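Local coordinates for protein nitroalkane oxidase (PDB 3MKH) that oxidises nitroalkanes to aldehydes or ketones with its FAD cofactor, consuming oxygen and releasing nitrite and hydrogen peroxide, at residues Y33-F44 against H229-S239; Y51-K61 against F121-L129. All coordinates share one frame; numbering follows the deposited sequence.

Interaction 1: residues Y33-F44 against H229-S239; sequences YLQHPPNSPLRF and HVATPGHTSVS
Arg43, on the short helix 41-45, reaches Thr236 in the loop that joins strands 224-228 and 242-251, and so ties the N-terminal helical part of this acyl-CoA dehydrogenase fold to its beta domain. The helix is N-capped by Ser40, whose OG accepts from Leu42 N. The Arg43 side chain runs extended from CG to NE and spends its guanidinium in two directions. NE and NH2 grip His36 O side-on, NH2 lying nearly along the C=O direction and NE well above the carbonyl plane. NH1 donates to Thr236 OG1 at 2.9 Å, with an N-H...O angle of 158° and the oxygen close to the guanidinium plane. Pro38 CA covers one face of the group and Leu34 CA lies nearer the rim of the other, so bonds at the edge and carbon on the faces fix its rotation.

Beside it the Tyr33 ring takes a CH-pi contact from Ser237 CB over one face, 3.9 Å from the ring centroid. Its chi1 of 73° places CG between the backbone N and the carbonyl carbon, turning the ring to this serine. Glu89 and Arg30 bond Tyr33 OH and Ser91 bonds Ser237 OG from outside, while a water donates to Tyr33 OH and accepts from Thr236 N. Two further CH-pi contacts repeat the theme: Pro41 CG sits over the His229 ring, and Ser239 CB over the centre of the Phe44 ring, which also stacks with Trp177. A second subunit packs on Val230 to Pro233 of the same loop. Another water donates to both Ser40 O and Thr236 O and accepts from Phe44 N. At the Phe44 ring edge, Ser237 O lies in plane, 3.4 Å from CD1.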
loop_
_atom_site.group_PDB
_atom_site.type_symbol
_atom_site.label_atom_id
_atom_site.label_comp_id
_atom_site.label_asym_id
_atom_site.label_seq_id
_atom_site.Cartn_x
_atom_site.Cartn_y
_atom_site.Cartn_z
ATOM N N TYR A 33 -12.119 -6.374 -34.977
ATOM C CA TYR A 33 -11.563 -5.011 -34.889
ATOM C C TYR A 33 -10.024 -4.951 -34.898
ATOM O O TYR A 33 -9.421 -3.958 -35.319
ATOM C CB TYR A 33 -12.207 -4.175 -33.760
ATOM C CG TYR A 33 -11.849 -4.507 -32.319
ATOM C CD1 TYR A 33 -10.558 -4.331 -31.832
ATOM C CD2 TYR A 33 -12.836 -4.902 -31.411
ATOM C CE1 TYR A 33 -10.244 -4.602 -30.481
ATOM C CE2 TYR A 33 -12.527 -5.174 -30.073
ATOM C CZ TYR A 33 -11.237 -5.018 -29.619
ATOM O OH TYR A 33 -10.924 -5.284 -28.300
ATOM N N LEU A 34 -9.399 -6.033 -34.466
ATOM C CA LEU A 34 -7.939 -6.175 -34.497
ATOM C C LEU A 34 -7.341 -6.064 -35.919
ATOM O O LEU A 34 -6.142 -5.821 -36.090
ATOM C CB LEU A 34 -7.558 -7.525 -33.880
ATOM C CG LEU A 34 -6.825 -7.564 -32.535
ATOM C CD1 LEU A 34 -7.004 -6.309 -31.725
ATOM C CD2 LEU A 34 -7.180 -8.803 -31.722
ATOM N N GLN A 35 -8.174 -6.229 -36.938
ATOM C CA GLN A 35 -7.716 -6.049 -38.320
ATOM C C GLN A 35 -7.442 -4.580 -38.664
ATOM O O GLN A 35 -6.775 -4.265 -39.658
ATOM C CB GLN A 35 -8.754 -6.620 -39.283
ATOM C CG GLN A 35 -9.156 -8.055 -38.950
ATOM C CD GLN A 35 -8.375 -9.089 -39.738
ATOM O OE1 GLN A 35 -7.184 -9.321 -39.489
ATOM N NE2 GLN A 35 -9.046 -9.725 -40.699
ATOM N N HIS A 36 -7.967 -3.676 -37.847
ATOM C CA HIS A 36 -7.736 -2.256 -38.058
ATOM C C HIS A 36 -6.651 -1.768 -37.114
ATOM O O HIS A 36 -6.386 -2.404 -36.089
ATOM C CB HIS A 36 -9.023 -1.462 -37.842
ATOM C CG HIS A 36 -10.112 -1.815 -38.802
ATOM N ND1 HIS A 36 -10.002 -1.602 -40.159
ATOM C CD2 HIS A 36 -11.329 -2.378 -38.607
ATOM C CE1 HIS A 36 -11.107 -2.009 -40.758
ATOM N NE2 HIS A 36 -11.929 -2.485 -39.840
ATOM N N PRO A 37 -6.025 -0.631 -37.449
ATOM C CA PRO A 37 -4.961 -0.043 -36.630
ATOM C C PRO A 37 -5.456 0.294 -35.214
ATOM O O PRO A 37 -6.624 0.630 -35.042
ATOM C CB PRO A 37 -4.601 1.240 -37.395
ATOM C CG PRO A 37 -5.070 0.998 -38.810
ATOM C CD PRO A 37 -6.320 0.178 -38.643
ATOM N N PRO A 38 -4.559 0.238 -34.216
ATOM C CA PRO A 38 -4.842 0.359 -32.779
ATOM C C PRO A 38 -5.639 1.622 -32.403
ATOM O O PRO A 38 -6.429 1.627 -31.454
ATOM C CB PRO A 38 -3.438 0.448 -32.151
ATOM C CG PRO A 38 -2.494 -0.057 -33.197
ATOM C CD PRO A 38 -3.115 0.299 -34.507
ATOM N N ASN A 39 -5.402 2.693 -33.143
ATOM C CA ASN A 39 -6.020 3.980 -32.875
ATOM C C ASN A 39 -7.137 4.327 -33.856
ATOM O O ASN A 39 -7.634 5.450 -33.845
ATOM C CB ASN A 39 -4.943 5.079 -32.955
ATOM C CG ASN A 39 -4.128 5.022 -34.259
ATOM O OD1 ASN A 39 -4.170 4.032 -34.998
ATOM N ND2 ASN A 39 -3.384 6.094 -34.539
ATOM N N SER A 40 -7.522 3.389 -34.722
ATOM C CA SER A 40 -8.486 3.717 -35.776
ATOM C C SER A 40 -9.934 3.752 -35.292
ATOM O O SER A 40 -10.389 2.817 -34.637
ATOM C CB SER A 40 -8.369 2.725 -36.941
ATOM O OG SER A 40 -9.360 2.996 -37.915
ATOM N N PRO A 41 -10.679 4.819 -35.640
ATOM C CA PRO A 41 -12.122 4.806 -35.374
ATOM C C PRO A 41 -12.842 3.640 -36.059
ATOM O O PRO A 41 -13.996 3.336 -35.715
ATOM C CB PRO A 41 -12.601 6.139 -35.965
ATOM C CG PRO A 41 -11.398 7.019 -35.921
ATOM C CD PRO A 41 -10.229 6.106 -36.194
ATOM N N LEU A 42 -12.188 3.014 -37.033
ATOM C CA LEU A 42 -12.769 1.860 -37.721
ATOM C C LEU A 42 -12.904 0.640 -36.802
ATOM O O LEU A 42 -13.665 -0.296 -37.108
ATOM C CB LEU A 42 -11.935 1.473 -38.952
ATOM C CG LEU A 42 -12.277 2.007 -40.358
ATOM C CD1 LEU A 42 -12.774 3.439 -40.326
ATOM C CD2 LEU A 42 -11.058 1.886 -41.266
ATOM N N ARG A 43 -12.146 0.611 -35.706
ATOM C CA ARG A 43 -12.296 -0.489 -34.757
ATOM C C ARG A 43 -13.718 -0.483 -34.201
ATOM O O ARG A 43 -14.409 -1.503 -34.220
ATOM C CB ARG A 43 -11.274 -0.401 -33.618
ATOM C CG ARG A 43 -9.880 -0.788 -34.049
ATOM C CD ARG A 43 -8.945 -1.103 -32.886
ATOM N NE ARG A 43 -7.740 -1.752 -33.399
ATOM C CZ ARG A 43 -6.864 -2.427 -32.665
ATOM N NH1 ARG A 43 -7.020 -2.545 -31.348
ATOM N NH2 ARG A 43 -5.820 -2.989 -33.261
ATOM N N PHE A 44 -14.141 0.670 -33.699
ATOM C CA PHE A 44 -15.511 0.854 -33.222
ATOM C C PHE A 44 -16.515 0.477 -34.322
ATOM O O PHE A 44 -17.386 -0.360 -34.123
ATOM C CB PHE A 44 -15.710 2.311 -32.805
ATOM C CG PHE A 44 -17.141 2.725 -32.703
ATOM C CD1 PHE A 44 -17.935 2.274 -31.661
ATOM C CD2 PHE A 44 -17.689 3.597 -33.635
ATOM C CE1 PHE A 44 -19.252 2.674 -31.554
ATOM C CE2 PHE A 44 -19.000 3.998 -33.539
ATOM C CZ PHE A 44 -19.787 3.535 -32.498
ATOM N N HIS A 229 -11.461 12.374 -32.663
ATOM C CA HIS A 229 -11.523 11.011 -32.149
ATOM C C HIS A 229 -10.388 10.855 -31.146
ATOM O O HIS A 229 -9.245 11.216 -31.436
ATOM C CB HIS A 229 -11.362 9.978 -33.274
ATOM C CG HIS A 229 -12.503 9.954 -34.249
ATOM N ND1 HIS A 229 -13.707 9.339 -33.973
ATOM C CD2 HIS A 229 -12.616 10.459 -35.502
ATOM C CE1 HIS A 229 -14.516 9.476 -35.010
ATOM N NE2 HIS A 229 -13.880 10.159 -35.952
ATOM N N VAL A 230 -10.700 10.290 -29.982
ATOM C CA VAL A 230 -9.733 10.157 -28.895
ATOM C C VAL A 230 -9.161 8.742 -28.879
ATOM O O VAL A 230 -9.896 7.763 -28.719
ATOM C CB VAL A 230 -10.402 10.444 -27.519
ATOM C CG1 VAL A 230 -9.364 10.431 -26.389
ATOM C CG2 VAL A 230 -11.154 11.783 -27.551
ATOM N N ALA A 231 -7.850 8.640 -29.047
ATOM C CA ALA A 231 -7.148 7.363 -28.991
ATOM C C ALA A 231 -6.839 7.032 -27.522
ATOM O O ALA A 231 -6.374 7.888 -26.766
ATOM C CB ALA A 231 -5.859 7.435 -29.821
ATOM N N THR A 232 -7.098 5.788 -27.131
ATOM C CA THR A 232 -7.016 5.367 -25.733
ATOM C C THR A 232 -6.175 4.079 -25.660
ATOM O O THR A 232 -6.128 3.323 -26.628
ATOM C CB THR A 232 -8.468 5.141 -25.130
ATOM O OG1 THR A 232 -9.158 4.130 -25.876
ATOM C CG2 THR A 232 -9.306 6.425 -25.206
ATOM N N PRO A 233 -5.489 3.826 -24.524
ATOM C CA PRO A 233 -4.599 2.651 -24.462
ATOM C C PRO A 233 -5.320 1.303 -24.343
ATOM O O PRO A 233 -4.723 0.274 -24.656
ATOM C CB PRO A 233 -3.760 2.918 -23.204
ATOM C CG PRO A 233 -4.630 3.748 -22.357
ATOM C CD PRO A 233 -5.399 4.645 -23.302
ATOM N N GLY A 234 -6.568 1.311 -23.876
ATOM C CA GLY A 234 -7.447 0.151 -23.950
ATOM C C GLY A 234 -8.840 0.602 -24.396
ATOM O O GLY A 234 -9.032 1.771 -24.719
ATOM N N HIS A 235 -9.808 -0.310 -24.411
ATOM C CA HIS A 235 -11.146 0.002 -24.934
ATOM C C HIS A 235 -11.034 0.665 -26.317
ATOM O O HIS A 235 -11.649 1.705 -26.587
ATOM C CB HIS A 235 -11.909 0.905 -23.967
ATOM C CG HIS A 235 -12.142 0.292 -22.615
ATOM N ND1 HIS A 235 -11.243 0.413 -21.577
ATOM C CD2 HIS A 235 -13.173 -0.444 -22.132
ATOM C CE1 HIS A 235 -11.711 -0.217 -20.511
ATOM N NE2 HIS A 235 -12.881 -0.748 -20.821
ATOM N N THR A 236 -10.245 0.049 -27.188
ATOM C CA THR A 236 -9.894 0.651 -28.481
ATOM C C THR A 236 -11.031 0.606 -29.519
ATOM O O THR A 236 -10.948 1.260 -30.566
ATOM C CB THR A 236 -8.628 0.008 -29.070
ATOM O OG1 THR A 236 -8.889 -1.360 -29.424
ATOM C CG2 THR A 236 -7.479 0.062 -28.052
ATOM N N SER A 237 -12.084 -0.161 -29.229
ATOM C CA SER A 237 -13.258 -0.214 -30.102
ATOM C C SER A 237 -14.384 0.638 -29.517
ATOM O O SER A 237 -15.523 0.610 -29.994
ATOM C CB SER A 237 -13.738 -1.665 -30.305
ATOM O OG SER A 237 -14.530 -2.108 -29.199
ATOM N N VAL A 238 -14.065 1.390 -28.474
ATOM C CA VAL A 238 -15.061 2.250 -27.840
ATOM C C VAL A 238 -14.932 3.668 -28.375
ATOM O O VAL A 238 -13.829 4.193 -28.480
ATOM C CB VAL A 238 -14.901 2.264 -26.308
ATOM C CG1 VAL A 238 -15.793 3.315 -25.699
ATOM C CG2 VAL A 238 -15.197 0.870 -25.729
ATOM N N SER A 239 -16.054 4.283 -28.731
ATOM C CA SER A 239 -16.034 5.632 -29.297
ATOM C C SER A 239 -16.724 6.650 -28.373
ATOM O O SER A 239 -17.936 6.618 -28.200
ATOM C CB SER A 239 -16.709 5.638 -30.675
ATOM O OG SER A 239 -16.741 6.946 -31.223
HETATM O O HOH W 1 -9.460 -2.865 -27.140
HETATM O O HOH W 2 -5.842 3.337 -29.302
HETATM O O HOH W 3 -12.305 2.714 -32.489
#

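Interaction 2: residues Y51-K61 against F121-L129; sequences YAAAVSAGILK and FLSGEGSPL
With chi1 at -177°, Tyr51 swings its ring off helix 48-56 toward Pro128 and Leu129, and Val55, one turn on, sends CG1 anti to its own backbone N (chi1 168°) toward the Gly124-Gly126 backbone. The contact lies in the N-terminal helical domain of the acyl-CoA dehydrogenase fold, where the loop 121-129 leads into strand 130-133, the first of the beta domain. The tyrosine hydroxyl donates to Pro128 O at 2.7 Å, tilted 19° from the carbonyl plane; Pro128 O lies near the plane of the Tyr51 ring, at its edge. Leu129 CD2 packs obliquely 3.6 Å from Tyr51 CZ, and Thr99 of helix 90-109 gives the hydroxyl a second partner. Trp177 meets the same ring edge-to-face and bonds Ser127 O, while Gln48 bonds Ser127 OG.

One turn along the helix, Val55 CG1 packs 3.6 Å from Gly126 O and beside Glu125 O. Leu60 lies past the Schellman motif that ends the helix at Gly58; its CD2 touches Pro128 CG at 3.7 Å and reaches the Phe121 ring obliquely. Lys61, bent at chi3, lays CE alongside Gly124 CA at 3.7 Å, a close fit to a residue without a side chain.

Three waters bridge the segments: one donates to Ala52 O and Gly126 O, another to Ser56 O and Gly124 O, and a third bonds Ser56 OG and donates to Gly124 O. Between the two segments there is one direct side-chain hydrogen bond, near Pro128. This chemistry implies a directional join there and a solvent-mediated one at Gly124 and Gly126.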
loop_
_atom_site.group_PDB
_atom_site.type_symbol
_atom_site.label_atom_id
_atom_site.label_comp_id
_atom_site.label_asym_id
_atom_site.label_seq_id
_atom_site.Cartn_x
_atom_site.Cartn_y
_atom_site.Cartn_z
ATOM N N TYR A 51 -22.604 -6.129 -32.504
ATOM C CA TYR A 51 -23.560 -5.401 -31.685
ATOM C C TYR A 51 -24.992 -5.746 -32.122
ATOM O O TYR A 51 -25.874 -5.979 -31.283
ATOM C CB TYR A 51 -23.290 -3.894 -31.787
ATOM C CG TYR A 51 -24.156 -2.996 -30.926
ATOM C CD1 TYR A 51 -25.461 -2.684 -31.302
ATOM C CD2 TYR A 51 -23.662 -2.430 -29.765
ATOM C CE1 TYR A 51 -26.251 -1.851 -30.531
ATOM C CE2 TYR A 51 -24.443 -1.577 -28.992
ATOM C CZ TYR A 51 -25.740 -1.292 -29.383
ATOM O OH TYR A 51 -26.524 -0.443 -28.629
ATOM N N ALA A 52 -25.231 -5.789 -33.433
ATOM C CA ALA A 52 -26.555 -6.159 -33.938
ATOM C C ALA A 52 -26.941 -7.576 -33.505
ATOM O O ALA A 52 -28.121 -7.868 -33.269
ATOM C CB ALA A 52 -26.606 -6.043 -35.471
ATOM N N ALA A 53 -25.954 -8.463 -33.413
ATOM C CA ALA A 53 -26.210 -9.829 -32.968
ATOM C C ALA A 53 -26.617 -9.853 -31.499
ATOM O O ALA A 53 -27.473 -10.656 -31.106
ATOM C CB ALA A 53 -24.983 -10.733 -33.209
ATOM N N ALA A 54 -25.995 -8.990 -30.688
ATOM C CA ALA A 54 -26.346 -8.865 -29.268
ATOM C C ALA A 54 -27.749 -8.310 -29.117
ATOM O O ALA A 54 -28.512 -8.710 -28.227
ATOM C CB ALA A 54 -25.342 -7.961 -28.539
ATOM N N VAL A 55 -28.093 -7.376 -29.990
ATOM C CA VAL A 55 -29.431 -6.811 -29.990
ATOM C C VAL A 55 -30.458 -7.910 -30.289
ATOM O O VAL A 55 -31.491 -8.036 -29.596
ATOM C CB VAL A 55 -29.582 -5.687 -31.011
ATOM C CG1 VAL A 55 -31.079 -5.333 -31.175
ATOM C CG2 VAL A 55 -28.773 -4.448 -30.584
ATOM N N SER A 56 -30.164 -8.707 -31.308
ATOM C CA SER A 56 -31.048 -9.804 -31.702
ATOM C C SER A 56 -31.200 -10.847 -30.594
ATOM O O SER A 56 -32.248 -11.486 -30.467
ATOM C CB SER A 56 -30.564 -10.450 -32.999
ATOM O OG SER A 56 -31.430 -11.511 -33.347
ATOM N N ALA A 57 -30.156 -10.992 -29.782
ATOM C CA ALA A 57 -30.170 -11.866 -28.609
ATOM C C ALA A 57 -30.965 -11.287 -27.422
ATOM O O ALA A 57 -31.105 -11.943 -26.389
ATOM C CB ALA A 57 -28.733 -12.196 -28.182
ATOM N N GLY A 58 -31.479 -10.065 -27.575
ATOM C CA GLY A 58 -32.319 -9.451 -26.562
ATOM C C GLY A 58 -31.601 -8.564 -25.546
ATOM O O GLY A 58 -32.205 -8.159 -24.550
ATOM N N ILE A 59 -30.329 -8.244 -25.789
ATOM C CA ILE A 59 -29.524 -7.541 -24.780
ATOM C C ILE A 59 -30.058 -6.138 -24.441
ATOM O O ILE A 59 -30.044 -5.720 -23.286
ATOM C CB ILE A 59 -28.016 -7.468 -25.162
ATOM C CG1 ILE A 59 -27.451 -8.870 -25.329
ATOM C CG2 ILE A 59 -27.207 -6.803 -24.055
ATOM C CD1 ILE A 59 -27.491 -9.689 -24.035
ATOM N N LEU A 60 -30.528 -5.413 -25.446
ATOM C CA LEU A 60 -31.045 -4.070 -25.210
ATOM C C LEU A 60 -32.379 -4.112 -24.444
ATOM O O LEU A 60 -32.630 -3.276 -23.571
ATOM C CB LEU A 60 -31.180 -3.303 -26.529
ATOM C CG LEU A 60 -29.956 -2.483 -26.979
ATOM C CD1 LEU A 60 -28.647 -3.079 -26.567
ATOM C CD2 LEU A 60 -29.975 -2.132 -28.470
ATOM N N LYS A 61 -33.240 -5.069 -24.770
ATOM C CA LYS A 61 -34.486 -5.224 -24.002
ATOM C C LYS A 61 -34.177 -5.391 -22.516
ATOM O O LYS A 61 -34.913 -4.909 -21.647
ATOM C CB LYS A 61 -35.286 -6.435 -24.498
ATOM C CG LYS A 61 -35.626 -6.418 -25.995
ATOM C CD LYS A 61 -36.496 -7.630 -26.365
ATOM C CE LYS A 61 -36.087 -8.235 -27.705
ATOM N NZ LYS A 61 -37.103 -9.209 -28.231
ATOM N N PHE A 121 -35.423 0.629 -29.253
ATOM C CA PHE A 121 -34.568 -0.223 -28.419
ATOM C C PHE A 121 -35.304 -1.454 -27.925
ATOM O O PHE A 121 -34.732 -2.301 -27.238
ATOM C CB PHE A 121 -34.040 0.574 -27.218
ATOM C CG PHE A 121 -33.152 1.720 -27.608
ATOM C CD1 PHE A 121 -31.776 1.545 -27.696
ATOM C CD2 PHE A 121 -33.691 2.961 -27.917
ATOM C CE1 PHE A 121 -30.944 2.592 -28.076
ATOM C CE2 PHE A 121 -32.868 4.022 -28.295
ATOM C CZ PHE A 121 -31.490 3.834 -28.382
ATOM N N LEU A 122 -36.585 -1.539 -28.270
ATOM C CA LEU A 122 -37.444 -2.624 -27.792
ATOM C C LEU A 122 -37.852 -3.595 -28.908
ATOM O O LEU A 122 -38.547 -4.585 -28.655
ATOM C CB LEU A 122 -38.698 -2.035 -27.119
ATOM C CG LEU A 122 -38.441 -1.401 -25.750
ATOM C CD1 LEU A 122 -39.560 -0.436 -25.305
ATOM C CD2 LEU A 122 -38.202 -2.483 -24.708
ATOM N N SER A 123 -37.409 -3.321 -30.136
ATOM C CA SER A 123 -37.785 -4.140 -31.288
ATOM C C SER A 123 -37.057 -5.493 -31.393
ATOM O O SER A 123 -37.530 -6.402 -32.068
ATOM C CB SER A 123 -37.531 -3.361 -32.573
ATOM O OG SER A 123 -36.131 -3.200 -32.770
ATOM N N GLY A 124 -35.903 -5.627 -30.746
ATOM C CA GLY A 124 -35.082 -6.815 -30.930
ATOM C C GLY A 124 -34.361 -6.864 -32.274
ATOM O O GLY A 124 -33.801 -7.895 -32.654
ATOM N N GLU A 125 -34.360 -5.756 -33.005
ATOM C CA GLU A 125 -33.601 -5.712 -34.257
ATOM C C GLU A 125 -32.856 -4.395 -34.512
ATOM O O GLU A 125 -32.967 -3.441 -33.744
ATOM C CB GLU A 125 -34.477 -6.096 -35.455
ATOM C CG GLU A 125 -35.726 -5.271 -35.624
ATOM C CD GLU A 125 -36.693 -5.916 -36.612
ATOM O OE1 GLU A 125 -37.280 -5.185 -37.443
ATOM O OE2 GLU A 125 -36.851 -7.157 -36.564
ATOM N N GLY A 126 -32.103 -4.361 -35.606
ATOM C CA GLY A 126 -31.221 -3.250 -35.895
ATOM C C GLY A 126 -30.081 -3.160 -34.889
ATOM O O GLY A 126 -29.725 -4.142 -34.236
ATOM N N SER A 127 -29.513 -1.967 -34.760
ATOM C CA SER A 127 -28.385 -1.760 -33.874
ATOM C C SER A 127 -28.404 -0.353 -33.305
ATOM O O SER A 127 -27.434 0.384 -33.457
ATOM C CB SER A 127 -27.081 -2.016 -34.644
ATOM O OG SER A 127 -27.071 -1.304 -35.871
ATOM N N PRO A 128 -29.506 0.018 -32.620
ATOM C CA PRO A 128 -29.626 1.372 -32.077
ATOM C C PRO A 128 -28.629 1.611 -30.938
ATOM O O PRO A 128 -28.391 0.711 -30.139
ATOM C CB PRO A 128 -31.061 1.415 -31.541
ATOM C CG PRO A 128 -31.388 -0.033 -31.195
ATOM C CD PRO A 128 -30.642 -0.848 -32.236
ATOM N N LEU A 129 -28.075 2.814 -30.879
ATOM C CA LEU A 129 -27.117 3.204 -29.855
ATOM C C LEU A 129 -27.688 4.331 -29.021
ATOM O O LEU A 129 -28.336 5.237 -29.558
ATOM C CB LEU A 129 -25.831 3.710 -30.511
ATOM C CG LEU A 129 -24.915 2.684 -31.159
ATOM C CD1 LEU A 129 -23.929 3.405 -32.070
ATOM C CD2 LEU A 129 -24.194 1.898 -30.080
HETATM O O HOH W 4 -30.302 -6.715 -34.518
HETATM O O HOH W 5 -34.632 -10.697 -31.633
HETATM O O HOH W 6 -33.506 -10.068 -34.498
#

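Interaction 2 is nested along the chain within the loop closed by interaction 1: residues 33-44 come first, then 51-61, 121-129 and finally 229-239. Their centres lie about 22 Å apart, yet they meet where Phe44 CZ packs 4.2 Å from Leu129 CD1. The short helices 41-45 and 48-56 follow each other, and each faces a loop connected to the beta domain: helix 41-45 the loop before strand 242-251, helix 48-56 the loop before strand 130-133. Trp177 serves both contacts. Ser239 and Leu129 have side chains about 9 and 11 Å from the bound FAD, so the two contacts join the N-terminal helices to the beta domain near the cofactor site.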